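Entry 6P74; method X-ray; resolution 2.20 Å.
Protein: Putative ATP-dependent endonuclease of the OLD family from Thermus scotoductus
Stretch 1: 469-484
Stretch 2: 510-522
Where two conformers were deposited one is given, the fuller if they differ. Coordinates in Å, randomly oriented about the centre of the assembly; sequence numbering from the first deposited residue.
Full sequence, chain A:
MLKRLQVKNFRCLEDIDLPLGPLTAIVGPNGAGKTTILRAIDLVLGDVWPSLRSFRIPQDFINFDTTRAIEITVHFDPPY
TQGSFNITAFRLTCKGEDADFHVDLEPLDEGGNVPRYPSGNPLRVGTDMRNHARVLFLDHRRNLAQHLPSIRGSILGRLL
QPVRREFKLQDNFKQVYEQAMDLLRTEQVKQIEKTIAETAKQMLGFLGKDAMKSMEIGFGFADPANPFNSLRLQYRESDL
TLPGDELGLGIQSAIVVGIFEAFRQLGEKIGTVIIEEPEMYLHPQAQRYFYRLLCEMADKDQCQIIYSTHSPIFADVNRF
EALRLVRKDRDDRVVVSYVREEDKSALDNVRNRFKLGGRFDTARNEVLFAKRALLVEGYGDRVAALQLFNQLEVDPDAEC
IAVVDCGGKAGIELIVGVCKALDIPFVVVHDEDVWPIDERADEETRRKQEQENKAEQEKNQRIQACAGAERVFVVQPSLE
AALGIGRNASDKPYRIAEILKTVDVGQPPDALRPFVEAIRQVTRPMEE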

# COMPACT_ATOMS: atom_id res chain seq x y z
N ALA A 469 -25.09 -2.77 37.76
CA ALA A 469 -24.99 -1.96 38.96
C ALA A 469 -23.51 -1.77 39.22
O ALA A 469 -23.11 -0.73 39.75
CB ALA A 469 -25.67 -2.61 40.17
N GLU A 470 -22.69 -2.76 38.85
CA GLU A 470 -21.26 -2.68 39.10
C GLU A 470 -20.58 -1.57 38.32
O GLU A 470 -19.42 -1.26 38.61
CB GLU A 470 -20.60 -4.04 38.80
CG GLU A 470 -20.41 -4.38 37.33
CD GLU A 470 -21.68 -4.79 36.61
OE1 GLU A 470 -22.73 -4.97 37.27
OE2 GLU A 470 -21.63 -4.93 35.37
N ARG A 471 -21.27 -0.95 37.37
CA ARG A 471 -20.69 0.13 36.58
C ARG A 471 -21.29 1.49 36.92
O ARG A 471 -20.93 2.48 36.27
CB ARG A 471 -20.87 -0.17 35.09
CG ARG A 471 -20.39 -1.56 34.71
CD ARG A 471 -19.62 -1.57 33.39
NE ARG A 471 -20.47 -1.73 32.24
CZ ARG A 471 -21.01 -2.88 31.88
NH1 ARG A 471 -20.78 -3.95 32.64
NH2 ARG A 471 -21.78 -2.97 30.79
N VAL A 472 -22.18 1.57 37.90
CA VAL A 472 -22.95 2.78 38.18
C VAL A 472 -22.66 3.25 39.59
O VAL A 472 -22.77 2.47 40.55
CB VAL A 472 -24.45 2.55 37.98
CG1 VAL A 472 -25.22 3.86 38.29
CG2 VAL A 472 -24.69 2.17 36.59
N PHE A 473 -22.31 4.53 39.72
CA PHE A 473 -22.13 5.19 41.00
C PHE A 473 -23.19 6.28 41.16
O PHE A 473 -23.42 7.06 40.24
CB PHE A 473 -20.71 5.78 41.10
CG PHE A 473 -19.64 4.72 41.07
CD1 PHE A 473 -19.33 4.05 39.89
CD2 PHE A 473 -18.99 4.33 42.23
CE1 PHE A 473 -18.38 3.04 39.86
CE2 PHE A 473 -18.01 3.34 42.21
CZ PHE A 473 -17.70 2.70 41.02
N VAL A 474 -23.84 6.33 42.32
CA VAL A 474 -24.93 7.27 42.53
C VAL A 474 -24.54 8.26 43.61
O VAL A 474 -24.26 7.87 44.75
CB VAL A 474 -26.24 6.57 42.88
CG1 VAL A 474 -27.33 7.63 43.02
CG2 VAL A 474 -26.62 5.52 41.78
N VAL A 475 -24.52 9.55 43.26
CA VAL A 475 -24.28 10.60 44.26
C VAL A 475 -25.60 10.93 44.94
O VAL A 475 -26.53 11.41 44.29
CB VAL A 475 -23.66 11.85 43.62
CG1 VAL A 475 -23.36 12.87 44.74
CG2 VAL A 475 -22.41 11.51 42.87
N GLN A 476 -25.68 10.69 46.25
CA GLN A 476 -26.87 10.86 47.10
C GLN A 476 -26.73 12.10 47.97
O GLN A 476 -25.77 12.17 48.76
CB GLN A 476 -27.03 9.65 48.01
CG GLN A 476 -26.98 8.33 47.31
CD GLN A 476 -27.48 7.24 48.21
OE1 GLN A 476 -26.71 6.65 48.97
NE2 GLN A 476 -28.79 6.99 48.18
N PRO A 477 -27.66 13.06 47.92
CA PRO A 477 -28.77 13.10 46.97
C PRO A 477 -28.35 13.66 45.63
O PRO A 477 -29.02 13.37 44.64
CB PRO A 477 -29.78 14.04 47.63
CG PRO A 477 -28.94 14.92 48.55
CD PRO A 477 -27.84 14.00 49.04
N SER A 478 -27.26 14.42 45.58
CA SER A 478 -26.80 15.03 44.33
C SER A 478 -25.40 15.58 44.52
O SER A 478 -24.99 15.87 45.65
CB SER A 478 -27.72 16.16 43.88
OG SER A 478 -27.67 17.21 44.84
N LEU A 479 -24.69 15.77 43.41
CA LEU A 479 -23.36 16.37 43.47
C LEU A 479 -23.42 17.78 44.02
O LEU A 479 -22.54 18.19 44.80
CB LEU A 479 -22.68 16.36 42.09
CG LEU A 479 -21.24 16.90 42.01
CD1 LEU A 479 -20.28 16.03 42.75
CD2 LEU A 479 -20.74 17.11 40.55
N GLU A 480 -24.45 18.54 43.65
CA GLU A 480 -24.61 19.88 44.21
C GLU A 480 -24.67 19.83 45.73
O GLU A 480 -24.06 20.66 46.41
CB GLU A 480 -25.86 20.57 43.67
CG GLU A 480 -25.86 20.84 42.20
CD GLU A 480 -26.52 19.72 41.43
OE1 GLU A 480 -26.42 18.57 41.91
OE2 GLU A 480 -27.14 20.02 40.38
N ALA A 481 -25.42 18.88 46.28
CA ALA A 481 -25.51 18.79 47.73
C ALA A 481 -24.19 18.30 48.32
O ALA A 481 -23.75 18.81 49.36
CB ALA A 481 -26.68 17.90 48.14
N ALA A 482 -23.54 17.34 47.67
CA ALA A 482 -22.23 16.89 48.16
C ALA A 482 -21.21 18.02 48.20
O ALA A 482 -20.36 18.07 49.10
CB ALA A 482 -21.73 15.73 47.31
N LEU A 483 -21.28 18.95 47.23
CA LEU A 483 -20.33 20.05 47.19
C LEU A 483 -20.72 21.24 48.06
O LEU A 483 -19.89 22.12 48.29
CB LEU A 483 -20.12 20.55 45.75
CG LEU A 483 -19.41 19.60 44.78
CD1 LEU A 483 -19.41 20.20 43.37
CD2 LEU A 483 -18.00 19.20 45.24
N GLY A 484 -21.97 21.28 48.55
CA GLY A 484 -22.48 22.45 49.25
C GLY A 484 -22.66 23.67 48.38
O GLY A 484 -22.82 24.78 48.89
N ASP A 510 -18.19 11.22 52.44
CA ASP A 510 -19.13 10.09 52.16
C ASP A 510 -20.07 10.49 51.03
O ASP A 510 -20.35 9.64 50.16
CB ASP A 510 -19.89 9.68 53.42
CG ASP A 510 -20.33 8.22 53.41
OD1 ASP A 510 -19.59 7.39 52.84
OD2 ASP A 510 -21.40 7.93 53.97
N ALA A 511 -20.55 11.74 51.04
CA ALA A 511 -21.48 12.25 50.00
C ALA A 511 -20.75 12.31 48.65
O ALA A 511 -21.37 11.96 47.63
CB ALA A 511 -22.01 13.60 50.40
N LEU A 512 -19.48 12.73 48.66
CA LEU A 512 -18.69 12.84 47.44
C LEU A 512 -18.05 11.51 47.02
O LEU A 512 -17.63 11.37 45.86
CB LEU A 512 -17.60 13.88 47.66
CG LEU A 512 -17.02 14.67 46.50
CD1 LEU A 512 -18.09 15.09 45.51
CD2 LEU A 512 -16.39 15.89 47.11
N ARG A 513 -17.97 10.55 47.94
CA ARG A 513 -17.24 9.31 47.68
C ARG A 513 -17.66 8.59 46.41
O ARG A 513 -16.76 8.15 45.67
CB ARG A 513 -17.41 8.38 48.89
CG ARG A 513 -16.88 6.97 48.68
CD ARG A 513 -17.22 6.07 49.87
NE ARG A 513 -16.48 6.46 51.06
CZ ARG A 513 -16.88 6.16 52.29
NH1 ARG A 513 -18.03 5.50 52.46
NH2 ARG A 513 -16.16 6.53 53.34
N PRO A 514 -18.94 8.44 46.07
CA PRO A 514 -19.27 7.71 44.84
C PRO A 514 -18.75 8.42 43.60
O PRO A 514 -18.44 7.75 42.61
CB PRO A 514 -20.81 7.62 44.88
CG PRO A 514 -21.14 7.82 46.40
CD PRO A 514 -20.16 8.90 46.75
N PHE A 515 -18.59 9.75 43.66
CA PHE A 515 -18.06 10.48 42.51
C PHE A 515 -16.59 10.19 42.32
O PHE A 515 -16.15 9.90 41.21
CB PHE A 515 -18.31 11.98 42.67
CG PHE A 515 -18.25 12.73 41.37
CD1 PHE A 515 -19.27 12.62 40.44
CD2 PHE A 515 -17.20 13.56 41.08
CE1 PHE A 515 -19.22 13.30 39.23
CE2 PHE A 515 -17.16 14.25 39.88
CZ PHE A 515 -18.16 14.11 38.94
N VAL A 516 -15.79 10.27 43.40
CA VAL A 516 -14.37 10.04 43.16
C VAL A 516 -14.11 8.54 42.95
O VAL A 516 -13.24 8.17 42.16
CB VAL A 516 -13.49 10.70 44.27
CG1 VAL A 516 -14.28 11.58 45.20
CG2 VAL A 516 -12.61 9.72 45.01
N GLU A 517 -14.89 7.66 43.59
CA GLU A 517 -14.70 6.24 43.30
C GLU A 517 -15.06 5.90 41.86
O GLU A 517 -14.38 5.08 41.23
CB GLU A 517 -15.48 5.39 44.30
CG GLU A 517 -14.55 4.64 45.25
CD GLU A 517 -13.38 3.99 44.50
OE1 GLU A 517 -12.21 4.25 44.90
OE2 GLU A 517 -13.63 3.21 43.54
N ALA A 518 -16.09 6.54 41.29
CA ALA A 518 -16.36 6.36 39.87
C ALA A 518 -15.13 6.68 39.03
O ALA A 518 -14.77 5.94 38.10
CB ALA A 518 -17.53 7.24 39.43
N ILE A 519 -14.44 7.79 39.36
CA ILE A 519 -13.27 8.20 38.59
C ILE A 519 -12.11 7.22 38.80
O ILE A 519 -11.39 6.89 37.85
CB ILE A 519 -12.88 9.65 38.94
CG1 ILE A 519 -13.91 10.61 38.33
CG2 ILE A 519 -11.50 10.00 38.36
CD1 ILE A 519 -14.07 11.88 39.07
N ARG A 520 -11.96 6.71 40.03
CA ARG A 520 -10.93 5.70 40.28
C ARG A 520 -11.22 4.41 39.51
O ARG A 520 -10.29 3.76 39.02
CB ARG A 520 -10.83 5.40 41.79
CG ARG A 520 -10.25 6.52 42.62
CD ARG A 520 -9.99 6.06 44.05
NE ARG A 520 -9.61 7.17 44.91
CZ ARG A 520 -8.37 7.61 45.01
NH1 ARG A 520 -7.40 7.03 44.32
NH2 ARG A 520 -8.11 8.65 45.79
N GLN A 521 -12.49 4.02 39.39
CA GLN A 521 -12.80 2.79 38.64
C GLN A 521 -12.52 2.97 37.15
O GLN A 521 -11.91 2.09 36.51
CB GLN A 521 -14.25 2.36 38.88
CG GLN A 521 -14.66 1.08 38.08
CD GLN A 521 -15.88 0.37 38.69
OE1 GLN A 521 -15.90 0.07 39.88
NE2 GLN A 521 -16.89 0.11 37.87
N VAL A 522 -12.97 4.08 36.56
CA VAL A 522 -12.76 4.25 35.12
C VAL A 522 -11.28 4.40 34.80
O VAL A 522 -10.87 4.12 33.67
CB VAL A 522 -13.56 5.44 34.56
CG1 VAL A 522 -12.82 6.75 34.83
CG2 VAL A 522 -13.83 5.26 33.01
O HOH W 1 -23.68 10.14 47.73

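The ring of Phe473 lies flat against the backbone of a helix. Ala518 CA sits 3.7 Å from the centroid of the Phe473 ring, only 9° off the ring normal, in a CH-pi contact. Ala518 has only a methyl beyond CA, and it covers the same ring face, with Ala518 CB 3.7 Å from Phe473 CG. Glu517 lends its backbone carbonyl carbon to that face as well.

The ring belongs to strand 472-475, which runs nearly antiparallel to the helix of the second stretch, at 156°. Their axes come within 7.1 Å. Phe473 points toward the helix with chi1 in the m well, and it loses more surface to the other stretch than any other residue here. Phe473 CB also packs on Pro514, 4.2 Å from Pro514 CB and 3.4 Å from Pro514 O. Pro514 points toward the strand, and Phe473 CA and Pro514 CA are 5.4 Å apart. Pro514 CB lies 3.5 Å from Val474 O.

Gln521 joins the two stretches by their one direct hydrogen bond. Gln521 NE2 donates to Glu470 O at 3.0 Å, with a nearly straight angle of 171°. The extended side chain, t at chi1 and chi2, reaches back to Glu470, ahead of the strand. Its other amide atom, Gln521 OE1, lies at the ring edge, 3.4 Å from Phe473 CZ. One amide therefore serves both a backbone carbonyl and the rim of an aromatic ring.

Farther along, the contact stays apolar. Val475 is buried, and Val475 CG2 lies 4.1 Å from Phe515 CD1. Leu479 CD1 stands over one face of the Phe515 ring, 4.2 Å from its centroid. Leu479 CD1 is also 3.6 Å from Leu512 CD1. Both leucines start sideways, but their ends come nearer to the opposite stretch. Leu483 CD2 adds another contact with Leu512 CD1, at 4.1 Å.

Here the short helix 479-483 packs against Ala511 and Leu512. Ser478 caps the short helix: Ser478 OG accepts from Ala481 N at 3.2 Å. Ala482 and Ala511 point toward each other's stretch, with Ala482 CB 3.8 Å from Ala511 CB. With only methyls between them, Ala482 CA and Ala511 CA are 5.0 Å apart.

Water 1 bridges the two backbones. The water oxygen accepts from Gln476 N at 2.5 Å and donates to Ala511 O at 2.9 Å. Altogether the stretches bury 655 Å², both sides summed, mostly through apolar packing.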